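Long-range contact in DUF4785 domain-containing protein (Legionella pneumophila subsp. pneumophila, PDB 4KH9), which is of unknown function but binds calcium and is built from three domains, the last two of them related to E-set beta-sandwiches: residues A[292-301]-A[312-322]. Numbering follows the deposited sequence. Where two conformers were deposited one is given.
Sequences ASRYALQSVL and PIQTSQRAQWL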
loop_
_atom_site.group_PDB
_atom_site.type_symbol
_atom_site.label_atom_id
_atom_site.label_comp_id
_atom_site.label_asym_id
_atom_site.label_seq_id
_atom_site.Cartn_x
_atom_site.Cartn_y
_atom_site.Cartn_z
ATOM N N ALA A 292 0.880 -23.268 -14.000
ATOM C CA ALA A 292 -0.341 -23.409 -14.788
ATOM C C ALA A 292 -1.352 -22.340 -14.351
ATOM O O ALA A 292 -1.711 -22.261 -13.171
ATOM C CB ALA A 292 -0.920 -24.818 -14.618
ATOM N N SER A 293 -1.729 -21.455 -15.277
ATOM C CA SER A 293 -2.646 -20.358 -14.956
ATOM C C SER A 293 -3.172 -19.738 -16.211
ATOM O O SER A 293 -2.791 -20.128 -17.311
ATOM C CB SER A 293 -1.929 -19.297 -14.105
ATOM O OG SER A 293 -2.822 -18.337 -13.561
ATOM N N ARG A 294 -4.035 -18.739 -16.050
ATOM C CA ARG A 294 -4.533 -17.951 -17.171
ATOM C C ARG A 294 -3.682 -16.698 -17.283
ATOM O O ARG A 294 -3.512 -15.950 -16.317
ATOM C CB ARG A 294 -6.025 -17.624 -17.018
ATOM C CG ARG A 294 -6.583 -16.904 -18.235
ATOM C CD ARG A 294 -8.071 -16.675 -18.094
ATOM N NE ARG A 294 -8.614 -16.076 -19.310
ATOM C CZ ARG A 294 -8.821 -16.715 -20.457
ATOM N NH1 ARG A 294 -8.496 -17.995 -20.583
ATOM N NH2 ARG A 294 -9.313 -16.068 -21.500
ATOM N N TYR A 295 -3.145 -16.469 -18.472
ATOM C CA TYR A 295 -2.277 -15.327 -18.731
ATOM C C TYR A 295 -2.800 -14.489 -19.879
ATOM O O TYR A 295 -3.405 -15.023 -20.829
ATOM C CB TYR A 295 -0.857 -15.806 -19.072
ATOM C CG TYR A 295 -0.170 -16.545 -17.950
ATOM C CD1 TYR A 295 0.591 -15.865 -17.004
ATOM C CD2 TYR A 295 -0.236 -17.929 -17.859
ATOM C CE1 TYR A 295 1.227 -16.544 -15.961
ATOM C CE2 TYR A 295 0.419 -18.622 -16.836
ATOM C CZ TYR A 295 1.166 -17.924 -15.898
ATOM O OH TYR A 295 1.773 -18.586 -14.855
ATOM N N ALA A 296 -2.535 -13.178 -19.820
ATOM C CA ALA A 296 -2.919 -12.294 -20.910
ATOM C C ALA A 296 -1.729 -11.542 -21.390
ATOM O O ALA A 296 -1.010 -10.933 -20.603
ATOM C CB ALA A 296 -4.015 -11.331 -20.487
ATOM N N LEU A 297 -1.497 -11.606 -22.682
ATOM C CA LEU A 297 -0.451 -10.843 -23.332
ATOM C C LEU A 297 -1.081 -9.614 -23.934
ATOM O O LEU A 297 -1.930 -9.742 -24.812
ATOM C CB LEU A 297 0.245 -11.693 -24.385
ATOM C CG LEU A 297 1.261 -10.981 -25.272
ATOM C CD1 LEU A 297 2.427 -10.403 -24.446
ATOM C CD2 LEU A 297 1.750 -11.904 -26.339
ATOM N N GLN A 298 -0.676 -8.424 -23.467
ATOM C CA GLN A 298 -1.217 -7.156 -23.949
ATOM C C GLN A 298 -0.141 -6.345 -24.635
ATOM O O GLN A 298 0.970 -6.269 -24.122
ATOM C CB GLN A 298 -1.796 -6.365 -22.779
ATOM C CG GLN A 298 -2.873 -5.391 -23.194
ATOM C CD GLN A 298 -3.319 -4.548 -22.030
ATOM O OE1 GLN A 298 -2.967 -3.365 -21.929
ATOM N NE2 GLN A 298 -4.119 -5.134 -21.147
ATOM N N SER A 299 -0.483 -5.728 -25.783
ATOM C CA SER A 299 0.416 -4.893 -26.587
ATOM C C SER A 299 -0.329 -3.710 -27.182
ATOM O O SER A 299 -1.542 -3.778 -27.361
ATOM C CB SER A 299 1.049 -5.709 -27.702
ATOM O OG SER A 299 2.136 -5.004 -28.291
ATOM N N VAL A 300 0.390 -2.631 -27.481
ATOM C CA VAL A 300 -0.200 -1.422 -28.073
ATOM C C VAL A 300 0.576 -1.041 -29.344
ATOM O O VAL A 300 1.806 -1.012 -29.333
ATOM C CB VAL A 300 -0.271 -0.243 -27.059
ATOM C CG1 VAL A 300 1.102 0.183 -26.586
ATOM C CG2 VAL A 300 -1.030 0.951 -27.635
ATOM N N LEU A 301 -0.151 -0.779 -30.428
ATOM C CA LEU A 301 0.425 -0.349 -31.694
ATOM C C LEU A 301 0.431 1.173 -31.733
ATOM O O LEU A 301 -0.613 1.801 -31.559
ATOM C CB LEU A 301 -0.340 -0.936 -32.896
ATOM C CG LEU A 301 0.213 -0.638 -34.298
ATOM C CD1 LEU A 301 1.449 -1.462 -34.587
ATOM C CD2 LEU A 301 -0.810 -0.928 -35.342
ATOM N N PRO A 312 -0.902 6.185 -29.884
ATOM C CA PRO A 312 -1.396 4.804 -30.002
ATOM C C PRO A 312 -2.577 4.710 -30.988
ATOM O O PRO A 312 -3.435 5.602 -31.026
ATOM C CB PRO A 312 -1.802 4.451 -28.575
ATOM C CG PRO A 312 -2.132 5.733 -27.939
ATOM C CD PRO A 312 -1.263 6.775 -28.578
ATOM N N ILE A 313 -2.589 3.642 -31.816
ATOM C CA ILE A 313 -3.599 3.340 -32.837
ATOM C C ILE A 313 -4.601 2.299 -32.299
ATOM O O ILE A 313 -5.808 2.431 -32.534
ATOM C CB ILE A 313 -2.892 2.837 -34.144
ATOM C CG1 ILE A 313 -2.099 3.952 -34.872
ATOM C CG2 ILE A 313 -3.833 2.075 -35.117
ATOM C CD1 ILE A 313 -2.957 5.171 -35.443
ATOM N N GLN A 314 -4.098 1.273 -31.576
ATOM C CA GLN A 314 -4.921 0.179 -31.066
ATOM C C GLN A 314 -4.196 -0.650 -30.015
ATOM O O GLN A 314 -2.966 -0.781 -30.053
ATOM C CB GLN A 314 -5.280 -0.736 -32.261
ATOM C CG GLN A 314 -6.408 -1.728 -32.016
ATOM C CD GLN A 314 -6.739 -2.559 -33.226
ATOM O OE1 GLN A 314 -5.865 -3.042 -33.969
ATOM N NE2 GLN A 314 -8.022 -2.761 -33.432
ATOM N N THR A 315 -4.968 -1.241 -29.104
ATOM C CA THR A 315 -4.468 -2.181 -28.113
ATOM C C THR A 315 -4.981 -3.566 -28.491
ATOM O O THR A 315 -6.126 -3.689 -28.926
ATOM C CB THR A 315 -4.872 -1.780 -26.670
ATOM O OG1 THR A 315 -4.444 -0.452 -26.420
ATOM C CG2 THR A 315 -4.259 -2.687 -25.603
ATOM N N SER A 316 -4.131 -4.593 -28.316
ATOM C CA SER A 316 -4.455 -5.992 -28.592
ATOM C C SER A 316 -4.165 -6.823 -27.367
ATOM O O SER A 316 -3.203 -6.539 -26.665
ATOM C CB SER A 316 -3.658 -6.506 -29.788
ATOM O OG SER A 316 -3.788 -7.907 -29.957
ATOM N N GLN A 317 -5.001 -7.822 -27.103
ATOM C CA GLN A 317 -4.830 -8.671 -25.950
ATOM C C GLN A 317 -5.157 -10.131 -26.275
ATOM O O GLN A 317 -6.265 -10.434 -26.708
ATOM C CB GLN A 317 -5.703 -8.173 -24.786
ATOM C CG GLN A 317 -5.494 -8.979 -23.524
ATOM C CD GLN A 317 -6.222 -8.388 -22.358
ATOM O OE1 GLN A 317 -5.667 -7.568 -21.630
ATOM N NE2 GLN A 317 -7.474 -8.769 -22.170
ATOM N N ARG A 318 -4.199 -11.024 -26.001
ATOM C CA ARG A 318 -4.344 -12.472 -26.146
ATOM C C ARG A 318 -4.367 -13.102 -24.763
ATOM O O ARG A 318 -3.368 -13.037 -24.054
ATOM C CB ARG A 318 -3.190 -13.057 -27.003
ATOM C CG ARG A 318 -3.126 -14.611 -27.063
ATOM C CD ARG A 318 -4.246 -15.275 -27.871
ATOM N NE ARG A 318 -4.206 -14.868 -29.279
ATOM C CZ ARG A 318 -5.044 -15.282 -30.219
ATOM N NH1 ARG A 318 -5.995 -16.157 -29.930
ATOM N NH2 ARG A 318 -4.938 -14.822 -31.455
ATOM N N ALA A 319 -5.492 -13.690 -24.376
ATOM C CA ALA A 319 -5.656 -14.356 -23.074
ATOM C C ALA A 319 -5.934 -15.841 -23.282
ATOM O O ALA A 319 -6.801 -16.206 -24.072
ATOM C CB ALA A 319 -6.780 -13.698 -22.277
ATOM N N GLN A 320 -5.144 -16.702 -22.640
ATOM C CA GLN A 320 -5.306 -18.149 -22.742
ATOM C C GLN A 320 -4.782 -18.848 -21.494
ATOM O O GLN A 320 -4.108 -18.229 -20.671
ATOM C CB GLN A 320 -4.632 -18.725 -24.007
ATOM C CG GLN A 320 -3.174 -18.382 -24.240
ATOM C CD GLN A 320 -2.795 -18.796 -25.640
ATOM O OE1 GLN A 320 -2.829 -17.990 -26.585
ATOM N NE2 GLN A 320 -2.470 -20.067 -25.819
ATOM N N TRP A 321 -5.147 -20.135 -21.342
ATOM C CA TRP A 321 -4.673 -20.990 -20.261
ATOM C C TRP A 321 -3.329 -21.554 -20.668
ATOM O O TRP A 321 -3.228 -22.091 -21.781
ATOM C CB TRP A 321 -5.664 -22.115 -19.959
ATOM C CG TRP A 321 -5.156 -23.062 -18.914
ATOM C CD1 TRP A 321 -4.467 -24.230 -19.111
ATOM C CD2 TRP A 321 -5.277 -22.899 -17.491
ATOM N NE1 TRP A 321 -4.139 -24.795 -17.898
ATOM C CE2 TRP A 321 -4.626 -24.000 -16.887
ATOM C CE3 TRP A 321 -5.934 -21.960 -16.672
ATOM C CZ2 TRP A 321 -4.552 -24.152 -15.504
ATOM C CZ3 TRP A 321 -5.868 -22.113 -15.301
ATOM C CH2 TRP A 321 -5.198 -23.211 -14.725
ATOM N N LEU A 322 -2.294 -21.436 -19.792
ATOM C CA LEU A 322 -0.971 -21.955 -20.143
ATOM C C LEU A 322 -0.438 -22.878 -19.047
ATOM O O LEU A 322 -0.381 -22.497 -17.882
ATOM C CB LEU A 322 0.047 -20.811 -20.410
ATOM C CG LEU A 322 -0.268 -19.800 -21.529
ATOM C CD1 LEU A 322 0.624 -18.578 -21.432
ATOM C CD2 LEU A 322 -0.176 -20.427 -22.919
#
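Q298 and Q317 face each other at a non-hydrogen-bonded pair, both chains extended, and Q298 NE2 donates to Q317 OE1 (2.9 Å); the two amide planes are turned 39° apart. Q298 OE1 is taken by Y348 of the next strand. With OG1 beside the backbone N (chi1 -55°), T315 turns CG2 to Q298 CG, 3.9 Å away. On the same face A296 CB meets A319 CB, and R294, reaching out straight, lays its guanidinium over the A319–Q320 backbone, NH2 3.6 Å from A319 CB. W321 swings its indole across the 292–293 backbone: S293 O sits above one ring face, offset toward its rim, and A292 CB is 3.8 Å from W321 CZ2. On the other face L322 CD1 packs against Y295 CD2 (3.7 Å). Ten backbone hydrogen bonds zip the antiparallel hairpin, ending in a classic bulge where I313 and Q314 both oppose L301; I313 N–L301 O measures 2.7 Å. In this C-terminal-domain sheet, 25–29 borders 312–322 and 345–353 borders 293–301. The Q317 side chain lies about 5 Å from that of D27, a calcium ligand without bound calcium here. Backbone bonding thus fixes the register; the amide pair adds the only side-chain hydrogen bond between the segments, whereas R294 NH1 ties the hairpin to the S21 and E23 carbonyls.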